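Period circadian protein homolog 2 (Mus musculus, PDB 3GDI) acts in the mammalian circadian clock, probably regulating transcription, with tandem PAS domains that mediate its self-association and probably contacts with other proteins. Local coordinates at residues 151-159 / 268-278; 162-173 / 259-268. All blocks are in the same frame, centred on the assembly; numbering follows the deposited sequence.

Interaction 1: residues 151-159 / 268-278; sequences VHSGYEAPR and VRVGPLNEDVF
Pro272 CD sits over the centre of one face of the Tyr155 ring, in a CH-pi contact 3.4 Å from the ring centroid and only 4° off the normal. At the edge of the same ring, in its plane, is Val268 CG2, 3.7 Å from Tyr155 OH. The Phe278 ring is met at its edge by Ser153 N, while Val151 CG1 packs against its CZ. These residues join the linker between the two PAS domains to the loop that leaves the last strand, 259-268, of the second PAS sheet. The Tyr155 ring also touches Ile242 of strand 241-252, and its hydroxyl is hydrogen-bonded to Leu187 O. The linker folds back here in a type I turn from Ser153 to Glu156.

Ser153 has OG anti to its own nitrogen (chi1 166°), which turns the hydroxyl to the loop. Ser153 OG donates to Glu275 O; the modelled 2.4 Å is very short, so its exact length is doubtful. Ser153 OG also accepts from Tyr155 N at 3.3 Å, in an ST turn. One oxygen thus ties the turn to itself and to the facing loop, 268-278. Asp276 OD1 makes a matching Asx turn with Phe278 N, at 3.0 Å. At the outer side Arg159 and Glu275 form a salt bridge, with their flat groups turned 39° apart. The guanidinium approaches side-on and gives both hydrogen bonds to a single oxygen. Arg159 NE and Arg159 NH2 each lie 2.8 Å from Glu275 OE2, and Arg159 NH2 meets the syn lone pair of that oxygen.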
loop_
_atom_site.group_PDB
_atom_site.type_symbol
_atom_site.label_atom_id
_atom_site.label_comp_id
_atom_site.label_asym_id
_atom_site.label_seq_id
_atom_site.Cartn_x
_atom_site.Cartn_y
_atom_site.Cartn_z
ATOM N N VAL A 151 -3.606 -20.296 10.794
ATOM C CA VAL A 151 -2.515 -20.572 9.865
ATOM C C VAL A 151 -1.381 -21.364 10.511
ATOM O O VAL A 151 -0.973 -21.085 11.642
ATOM C CB VAL A 151 -1.940 -19.259 9.291
ATOM C CG1 VAL A 151 -0.736 -19.553 8.416
ATOM C CG2 VAL A 151 -3.003 -18.539 8.481
ATOM N N HIS A 152 -0.872 -22.351 9.776
ATOM C CA HIS A 152 0.215 -23.198 10.264
ATOM C C HIS A 152 1.521 -23.051 9.497
ATOM O O HIS A 152 1.533 -22.912 8.273
ATOM C CB HIS A 152 -0.204 -24.674 10.247
ATOM C CG HIS A 152 -1.258 -25.002 11.249
ATOM N ND1 HIS A 152 -2.604 -24.953 10.955
ATOM C CD2 HIS A 152 -1.170 -25.302 12.566
ATOM C CE1 HIS A 152 -3.299 -25.206 12.050
ATOM N NE2 HIS A 152 -2.452 -25.420 13.042
ATOM N N SER A 153 2.621 -23.088 10.238
ATOM C CA SER A 153 3.939 -22.991 9.650
ATOM C C SER A 153 4.074 -24.073 8.590
ATOM O O SER A 153 3.862 -25.249 8.873
ATOM C CB SER A 153 4.995 -23.196 10.721
ATOM O OG SER A 153 6.254 -23.417 10.126
ATOM N N GLY A 154 4.423 -23.681 7.369
ATOM C CA GLY A 154 4.571 -24.658 6.303
ATOM C C GLY A 154 5.731 -25.624 6.488
ATOM O O GLY A 154 5.964 -26.482 5.638
ATOM N N TYR A 155 6.459 -25.493 7.592
ATOM C CA TYR A 155 7.593 -26.370 7.861
ATOM C C TYR A 155 7.261 -27.429 8.913
ATOM O O TYR A 155 8.155 -28.083 9.450
ATOM C CB TYR A 155 8.807 -25.554 8.322
ATOM C CG TYR A 155 9.180 -24.439 7.378
ATOM C CD1 TYR A 155 8.906 -23.106 7.694
ATOM C CD2 TYR A 155 9.775 -24.714 6.150
ATOM C CE1 TYR A 155 9.218 -22.078 6.804
ATOM C CE2 TYR A 155 10.087 -23.692 5.252
ATOM C CZ TYR A 155 9.806 -22.383 5.586
ATOM O OH TYR A 155 10.112 -21.384 4.700
ATOM N N GLU A 156 5.976 -27.595 9.211
ATOM C CA GLU A 156 5.562 -28.589 10.194
ATOM C C GLU A 156 4.248 -29.268 9.792
ATOM O O GLU A 156 3.320 -28.620 9.307
ATOM C CB GLU A 156 5.435 -27.944 11.578
ATOM C CG GLU A 156 4.263 -26.998 11.738
ATOM C CD GLU A 156 4.278 -26.278 13.072
ATOM O OE1 GLU A 156 3.261 -25.634 13.413
ATOM O OE2 GLU A 156 5.307 -26.346 13.779
ATOM N N ALA A 157 4.193 -30.582 9.986
ATOM C CA ALA A 157 3.019 -31.386 9.653
ATOM C C ALA A 157 1.718 -30.606 9.786
ATOM O O ALA A 157 1.386 -30.136 10.872
ATOM C CB ALA A 157 2.971 -32.619 10.549
ATOM N N PRO A 158 0.964 -30.458 8.683
ATOM C CA PRO A 158 1.255 -30.957 7.328
ATOM C C PRO A 158 2.284 -30.071 6.624
ATOM O O PRO A 158 1.991 -28.919 6.283
ATOM C CB PRO A 158 -0.109 -30.895 6.631
ATOM C CG PRO A 158 -1.105 -30.890 7.772
ATOM C CD PRO A 158 -0.431 -29.996 8.770
ATOM N N ARG A 159 3.481 -30.605 6.399
ATOM C CA ARG A 159 4.536 -29.832 5.755
ATOM C C ARG A 159 4.286 -29.568 4.284
ATOM O O ARG A 159 4.016 -30.489 3.509
ATOM C CB ARG A 159 5.888 -30.526 5.906
ATOM C CG ARG A 159 6.388 -30.616 7.331
ATOM C CD ARG A 159 7.821 -31.116 7.359
ATOM N NE ARG A 159 8.329 -31.276 8.721
ATOM C CZ ARG A 159 7.929 -32.221 9.567
ATOM N NH1 ARG A 159 7.009 -33.103 9.197
ATOM N NH2 ARG A 159 8.448 -32.283 10.787
ATOM N N VAL A 268 11.786 -21.565 -1.449
ATOM C CA VAL A 268 12.621 -21.858 -0.301
ATOM C C VAL A 268 13.170 -23.257 -0.468
ATOM O O VAL A 268 12.446 -24.248 -0.408
ATOM C CB VAL A 268 11.854 -21.693 1.054
ATOM C CG1 VAL A 268 10.386 -21.475 0.804
ATOM C CG2 VAL A 268 12.097 -22.883 1.961
ATOM N N ARG A 269 14.472 -23.317 -0.712
ATOM C CA ARG A 269 15.160 -24.574 -0.924
ATOM C C ARG A 269 15.554 -25.208 0.410
ATOM O O ARG A 269 15.643 -26.436 0.524
ATOM C CB ARG A 269 16.390 -24.328 -1.788
ATOM C CG ARG A 269 16.865 -25.548 -2.549
ATOM C CD ARG A 269 18.112 -25.199 -3.330
ATOM N NE ARG A 269 19.157 -24.703 -2.439
ATOM C CZ ARG A 269 20.137 -23.899 -2.830
ATOM N NH1 ARG A 269 20.196 -23.503 -4.094
ATOM N NH2 ARG A 269 21.060 -23.498 -1.966
ATOM N N VAL A 270 15.789 -24.370 1.415
ATOM C CA VAL A 270 16.147 -24.854 2.746
ATOM C C VAL A 270 15.396 -24.063 3.812
ATOM O O VAL A 270 15.644 -22.878 4.012
ATOM C CB VAL A 270 17.668 -24.737 3.006
ATOM C CG1 VAL A 270 17.992 -25.267 4.385
ATOM C CG2 VAL A 270 18.441 -25.508 1.946
ATOM N N GLY A 271 14.459 -24.726 4.478
ATOM C CA GLY A 271 13.681 -24.085 5.522
ATOM C C GLY A 271 14.540 -23.791 6.729
ATOM O O GLY A 271 15.733 -24.095 6.721
ATOM N N PRO A 272 13.960 -23.208 7.792
ATOM C CA PRO A 272 14.683 -22.865 9.022
ATOM C C PRO A 272 14.989 -24.077 9.907
ATOM O O PRO A 272 14.469 -25.171 9.680
ATOM C CB PRO A 272 13.737 -21.881 9.701
ATOM C CG PRO A 272 12.396 -22.471 9.387
ATOM C CD PRO A 272 12.527 -22.869 7.915
ATOM N N LEU A 273 15.828 -23.876 10.918
ATOM C CA LEU A 273 16.189 -24.955 11.824
ATOM C C LEU A 273 15.017 -25.253 12.759
ATOM O O LEU A 273 14.784 -26.404 13.115
ATOM C CB LEU A 273 17.430 -24.568 12.630
ATOM C CG LEU A 273 18.236 -25.708 13.261
ATOM C CD1 LEU A 273 18.637 -26.698 12.171
ATOM C CD2 LEU A 273 19.469 -25.146 13.969
ATOM N N ASN A 274 14.291 -24.207 13.152
ATOM C CA ASN A 274 13.119 -24.328 14.024
ATOM C C ASN A 274 11.884 -24.218 13.138
ATOM O O ASN A 274 11.632 -23.170 12.544
ATOM C CB ASN A 274 13.090 -23.203 15.056
ATOM C CG ASN A 274 11.822 -23.221 15.909
ATOM O OD1 ASN A 274 11.493 -22.236 16.575
ATOM N ND2 ASN A 274 11.110 -24.348 15.895
ATOM N N GLU A 275 11.112 -25.298 13.076
ATOM C CA GLU A 275 9.921 -25.369 12.241
ATOM C C GLU A 275 8.782 -24.393 12.512
ATOM O O GLU A 275 8.009 -24.097 11.603
ATOM C CB GLU A 275 9.375 -26.797 12.251
ATOM C CG GLU A 275 10.357 -27.810 11.699
ATOM C CD GLU A 275 9.820 -29.227 11.724
ATOM O OE1 GLU A 275 9.362 -29.679 12.802
ATOM O OE2 GLU A 275 9.861 -29.888 10.664
ATOM N N ASP A 276 8.644 -23.906 13.740
ATOM C CA ASP A 276 7.566 -22.953 14.019
ATOM C C ASP A 276 8.087 -21.577 13.639
ATOM O O ASP A 276 8.784 -20.919 14.418
ATOM C CB ASP A 276 7.172 -22.956 15.494
ATOM C CG ASP A 276 5.909 -22.158 15.751
ATOM O OD1 ASP A 276 5.724 -21.110 15.093
ATOM O OD2 ASP A 276 5.104 -22.571 16.613
ATOM N N VAL A 277 7.742 -21.145 12.435
ATOM C CA VAL A 277 8.213 -19.873 11.928
ATOM C C VAL A 277 7.510 -18.652 12.534
ATOM O O VAL A 277 7.959 -17.517 12.359
ATOM C CB VAL A 277 8.107 -19.867 10.395
ATOM C CG1 VAL A 277 6.662 -19.718 9.965
ATOM C CG2 VAL A 277 8.992 -18.795 9.828
ATOM N N PHE A 278 6.427 -18.885 13.272
ATOM C CA PHE A 278 5.687 -17.795 13.903
ATOM C C PHE A 278 6.189 -17.431 15.298
ATOM O O PHE A 278 5.854 -16.364 15.825
ATOM C CB PHE A 278 4.197 -18.130 13.958
ATOM C CG PHE A 278 3.542 -18.131 12.613
ATOM C CD1 PHE A 278 3.417 -16.948 11.894
ATOM C CD2 PHE A 278 3.112 -19.320 12.035
ATOM C CE1 PHE A 278 2.880 -16.942 10.616
ATOM C CE2 PHE A 278 2.572 -19.326 10.759
ATOM C CZ PHE A 278 2.456 -18.128 10.043
#

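Interaction 2: residues 162-173 / 259-268; sequences PEKRIFTTTHTP and ISFIIGRHKV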
loop_
_atom_site.group_PDB
_atom_site.type_symbol
_atom_site.label_atom_id
_atom_site.label_comp_id
_atom_site.label_asym_id
_atom_site.label_seq_id
_atom_site.Cartn_x
_atom_site.Cartn_y
_atom_site.Cartn_z
ATOM N N PRO A 162 8.211 -29.234 -0.605
ATOM C CA PRO A 162 9.287 -28.333 -1.026
ATOM C C PRO A 162 9.153 -27.735 -2.430
ATOM O O PRO A 162 9.595 -26.613 -2.670
ATOM C CB PRO A 162 10.533 -29.203 -0.880
ATOM C CG PRO A 162 10.191 -30.056 0.297
ATOM C CD PRO A 162 8.767 -30.467 -0.023
ATOM N N GLU A 163 8.551 -28.477 -3.354
ATOM C CA GLU A 163 8.400 -27.995 -4.726
ATOM C C GLU A 163 7.304 -26.943 -4.825
ATOM O O GLU A 163 7.103 -26.341 -5.883
ATOM C CB GLU A 163 8.064 -29.151 -5.676
ATOM C CG GLU A 163 8.794 -30.446 -5.382
ATOM C CD GLU A 163 8.251 -31.145 -4.146
ATOM O OE1 GLU A 163 7.053 -31.499 -4.148
ATOM O OE2 GLU A 163 9.020 -31.333 -3.177
ATOM N N LYS A 164 6.593 -26.729 -3.726
ATOM C CA LYS A 164 5.516 -25.757 -3.715
ATOM C C LYS A 164 5.682 -24.679 -2.650
ATOM O O LYS A 164 4.746 -23.947 -2.356
ATOM C CB LYS A 164 4.183 -26.474 -3.534
ATOM C CG LYS A 164 3.915 -27.533 -4.601
ATOM C CD LYS A 164 2.491 -28.081 -4.490
ATOM C CE LYS A 164 2.201 -29.145 -5.541
ATOM N NZ LYS A 164 0.754 -29.530 -5.541
ATOM N N ARG A 165 6.876 -24.589 -2.073
ATOM C CA ARG A 165 7.158 -23.580 -1.060
ATOM C C ARG A 165 7.607 -22.367 -1.842
ATOM O O ARG A 165 8.776 -22.013 -1.855
ATOM C CB ARG A 165 8.264 -24.070 -0.118
ATOM C CG ARG A 165 8.010 -25.490 0.325
ATOM C CD ARG A 165 8.342 -25.755 1.767
ATOM N NE ARG A 165 9.773 -25.885 1.995
ATOM C CZ ARG A 165 10.302 -26.600 2.984
ATOM N NH1 ARG A 165 9.519 -27.259 3.832
ATOM N NH2 ARG A 165 11.618 -26.643 3.135
ATOM N N ILE A 166 6.644 -21.752 -2.512
ATOM C CA ILE A 166 6.873 -20.593 -3.357
ATOM C C ILE A 166 6.060 -19.387 -2.920
ATOM O O ILE A 166 4.851 -19.475 -2.707
ATOM C CB ILE A 166 6.481 -20.924 -4.826
ATOM C CG1 ILE A 166 7.305 -22.113 -5.316
ATOM C CG2 ILE A 166 6.667 -19.696 -5.738
ATOM C CD1 ILE A 166 6.936 -22.561 -6.713
ATOM N N PHE A 167 6.730 -18.256 -2.785
ATOM C CA PHE A 167 6.039 -17.020 -2.434
ATOM C C PHE A 167 6.678 -15.870 -3.221
ATOM O O PHE A 167 7.809 -15.989 -3.699
ATOM C CB PHE A 167 6.108 -16.752 -0.927
ATOM C CG PHE A 167 7.460 -16.380 -0.442
ATOM C CD1 PHE A 167 8.406 -17.357 -0.168
ATOM C CD2 PHE A 167 7.787 -15.050 -0.234
ATOM C CE1 PHE A 167 9.670 -17.019 0.315
ATOM C CE2 PHE A 167 9.042 -14.688 0.245
ATOM C CZ PHE A 167 9.992 -15.675 0.523
ATOM N N THR A 168 5.952 -14.770 -3.377
ATOM C CA THR A 168 6.495 -13.635 -4.110
ATOM C C THR A 168 6.525 -12.359 -3.278
ATOM O O THR A 168 5.785 -12.209 -2.316
ATOM C CB THR A 168 5.693 -13.340 -5.390
ATOM O OG1 THR A 168 4.453 -12.722 -5.037
ATOM C CG2 THR A 168 5.401 -14.629 -6.154
ATOM N N THR A 169 7.408 -11.446 -3.661
ATOM C CA THR A 169 7.540 -10.168 -2.990
ATOM C C THR A 169 7.632 -9.102 -4.070
ATOM O O THR A 169 8.141 -9.352 -5.170
ATOM C CB THR A 169 8.812 -10.097 -2.152
ATOM O OG1 THR A 169 9.945 -10.295 -3.004
ATOM C CG2 THR A 169 8.801 -11.148 -1.064
ATOM N N THR A 170 7.132 -7.915 -3.748
ATOM C CA THR A 170 7.166 -6.787 -4.667
ATOM C C THR A 170 7.733 -5.591 -3.916
ATOM O O THR A 170 7.427 -5.398 -2.752
ATOM C CB THR A 170 5.751 -6.427 -5.150
ATOM O OG1 THR A 170 5.171 -7.562 -5.798
ATOM C CG2 THR A 170 5.791 -5.257 -6.134
ATOM N N HIS A 171 8.585 -4.809 -4.555
ATOM C CA HIS A 171 9.099 -3.624 -3.899
ATOM C C HIS A 171 9.309 -2.451 -4.854
ATOM O O HIS A 171 9.498 -2.629 -6.056
ATOM C CB HIS A 171 10.364 -3.918 -3.062
ATOM C CG HIS A 171 11.569 -4.374 -3.833
ATOM N ND1 HIS A 171 11.877 -5.707 -4.018
ATOM C CD2 HIS A 171 12.621 -3.677 -4.326
ATOM C CE1 HIS A 171 13.066 -5.813 -4.581
ATOM N NE2 HIS A 171 13.541 -4.596 -4.778
ATOM N N THR A 172 9.204 -1.244 -4.313
ATOM C CA THR A 172 9.378 -0.036 -5.096
ATOM C C THR A 172 10.865 0.256 -5.262
ATOM O O THR A 172 11.712 -0.367 -4.621
ATOM C CB THR A 172 8.658 1.170 -4.423
ATOM O OG1 THR A 172 8.757 1.060 -2.998
ATOM C CG2 THR A 172 7.195 1.212 -4.817
ATOM N N PRO A 173 11.208 1.207 -6.134
ATOM C CA PRO A 173 12.627 1.508 -6.323
ATOM C C PRO A 173 13.356 1.902 -5.048
ATOM O O PRO A 173 14.535 1.600 -4.903
ATOM C CB PRO A 173 12.598 2.624 -7.363
ATOM C CG PRO A 173 11.372 2.286 -8.175
ATOM C CD PRO A 173 10.378 1.971 -7.082
ATOM N N ILE A 259 11.530 1.995 -14.075
ATOM C CA ILE A 259 11.052 0.852 -13.315
ATOM C C ILE A 259 10.148 1.351 -12.190
ATOM O O ILE A 259 10.535 2.264 -11.453
ATOM C CB ILE A 259 12.253 0.055 -12.717
ATOM C CG1 ILE A 259 12.847 -0.851 -13.797
ATOM C CG2 ILE A 259 11.823 -0.725 -11.471
ATOM C CD1 ILE A 259 13.862 -1.865 -13.285
ATOM N N SER A 260 8.950 0.763 -12.076
ATOM C CA SER A 260 7.985 1.121 -11.034
ATOM C C SER A 260 7.995 0.123 -9.865
ATOM O O SER A 260 7.779 0.515 -8.716
ATOM C CB SER A 260 6.572 1.186 -11.603
ATOM O OG SER A 260 6.465 2.152 -12.624
ATOM N N PHE A 261 8.221 -1.157 -10.162
ATOM C CA PHE A 261 8.272 -2.200 -9.136
ATOM C C PHE A 261 9.307 -3.265 -9.491
ATOM O O PHE A 261 9.621 -3.472 -10.655
ATOM C CB PHE A 261 6.941 -2.952 -9.009
ATOM C CG PHE A 261 5.763 -2.091 -8.723
ATOM C CD1 PHE A 261 4.958 -1.633 -9.759
ATOM C CD2 PHE A 261 5.427 -1.771 -7.408
ATOM C CE1 PHE A 261 3.833 -0.873 -9.498
ATOM C CE2 PHE A 261 4.296 -1.005 -7.127
ATOM C CZ PHE A 261 3.495 -0.553 -8.170
ATOM N N ILE A 262 9.806 -3.957 -8.475
ATOM C CA ILE A 262 10.747 -5.054 -8.664
ATOM C C ILE A 262 9.971 -6.223 -8.086
ATOM O O ILE A 262 9.517 -6.131 -6.949
ATOM C CB ILE A 262 12.008 -4.892 -7.808
ATOM C CG1 ILE A 262 12.732 -3.582 -8.154
ATOM C CG2 ILE A 262 12.914 -6.103 -8.006
ATOM C CD1 ILE A 262 13.519 -3.644 -9.451
ATOM N N ILE A 263 9.791 -7.302 -8.847
ATOM C CA ILE A 263 9.063 -8.466 -8.347
ATOM C C ILE A 263 9.939 -9.693 -8.277
ATOM O O ILE A 263 10.697 -9.974 -9.203
ATOM C CB ILE A 263 7.872 -8.822 -9.220
ATOM C CG1 ILE A 263 8.281 -8.766 -10.689
ATOM C CG2 ILE A 263 6.727 -7.903 -8.917
ATOM C CD1 ILE A 263 7.141 -9.028 -11.657
ATOM N N GLY A 264 9.824 -10.433 -7.180
ATOM C CA GLY A 264 10.615 -11.633 -7.019
ATOM C C GLY A 264 9.731 -12.827 -6.723
ATOM O O GLY A 264 8.739 -12.720 -6.006
ATOM N N ARG A 265 10.080 -13.973 -7.296
ATOM C CA ARG A 265 9.327 -15.197 -7.073
ATOM C C ARG A 265 10.306 -16.116 -6.393
ATOM O O ARG A 265 11.256 -16.578 -7.013
ATOM C CB ARG A 265 8.882 -15.811 -8.391
ATOM C CG ARG A 265 8.010 -17.025 -8.189
ATOM C CD ARG A 265 7.639 -17.641 -9.489
ATOM N NE ARG A 265 6.407 -18.406 -9.377
ATOM C CZ ARG A 265 6.359 -19.722 -9.221
ATOM N NH1 ARG A 265 7.487 -20.419 -9.154
ATOM N NH2 ARG A 265 5.181 -20.336 -9.143
ATOM N N HIS A 266 10.063 -16.389 -5.121
ATOM C CA HIS A 266 10.976 -17.198 -4.341
ATOM C C HIS A 266 10.592 -18.636 -4.072
ATOM O O HIS A 266 9.424 -18.965 -3.894
ATOM C CB HIS A 266 11.228 -16.502 -3.008
ATOM C CG HIS A 266 11.517 -15.043 -3.145
ATOM N ND1 HIS A 266 10.594 -14.069 -2.834
ATOM C CD2 HIS A 266 12.611 -14.392 -3.604
ATOM C CE1 HIS A 266 11.107 -12.880 -3.095
ATOM N NE2 HIS A 266 12.329 -13.048 -3.564
ATOM N N LYS A 267 11.607 -19.485 -4.030
ATOM C CA LYS A 267 11.417 -20.895 -3.745
ATOM C C LYS A 267 12.352 -21.179 -2.588
ATOM O O LYS A 267 13.571 -21.012 -2.709
ATOM C CB LYS A 267 11.798 -21.737 -4.963
ATOM C CG LYS A 267 11.108 -23.091 -5.010
ATOM C CD LYS A 267 12.043 -24.230 -4.606
ATOM C CE LYS A 267 13.073 -24.520 -5.702
ATOM N NZ LYS A 267 14.134 -25.469 -5.252
ATOM N N VAL A 268 11.786 -21.565 -1.449
ATOM C CA VAL A 268 12.621 -21.858 -0.301
ATOM C C VAL A 268 13.170 -23.257 -0.468
ATOM O O VAL A 268 12.446 -24.248 -0.408
ATOM C CB VAL A 268 11.854 -21.693 1.054
ATOM C CG1 VAL A 268 10.386 -21.475 0.804
ATOM C CG2 VAL A 268 12.097 -22.883 1.961
HETATM O O HOH W 1 10.478 -8.126 -4.380
#
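His171 has CG between its backbone N and carbonyl carbon (chi1 64°), which lays the imidazole across Ile262. Phe167 takes the same turn (chi1 70°), and His266 CB lies over a face of its ring. Ile262 CB stands 3.5 Å from the centroid of the His171 ring, in a CH-pi contact. A water bonds to His171 ND1 at 2.8 Å and to Thr169 OG1 at 2.6 Å. His171 NE2 is hydrogen-bonded to His216 of helix 209-221. Strands 166-171 and 259-268 are the antiparallel first and last strands of the PAS sheet, neighbours at its middle. Phe167, Thr169 and His171 pair with His266, Gly264 and Ile262 as hydrogen-bonded pairs. Gly264 N reaches Thr169 O at 2.8 Å, with an N-H...O angle of 170°. An alanine at His171 would probably open a gap over Ile262, cost the water one of its bonds and leave His216 NE2 without this mate. On the other sheet face Ile166 CG2 lies over the centre of the Arg265 guanidinium, 3.5 Å from Arg265 CZ. There too Thr170 CG2 packs 3.7 Å from Phe261 CD2. The Phe261 ring stacks on Phe261 of the second subunit.

Overall arrangement
Both contacts involve the last strand of the second PAS domain or the loop leaving it, and they share Val268. Interaction 2 lies within the sheet. It is held by regular backbone hydrogen bonds, with one face toward the domain's helices and the other partly against the second subunit. Half of its touching residues are buried, against about a third in interaction 1, the more peripheral of the two. Interaction 1 lies at the end of the sheet beside the first domain. It has no strand pairing and relies on side chains: a buried tyrosine, a serine hydroxyl and an outer salt bridge. No other subunit touches it. The two meet where Tyr155 CD2 packs 3.5 Å from Arg165 NH1.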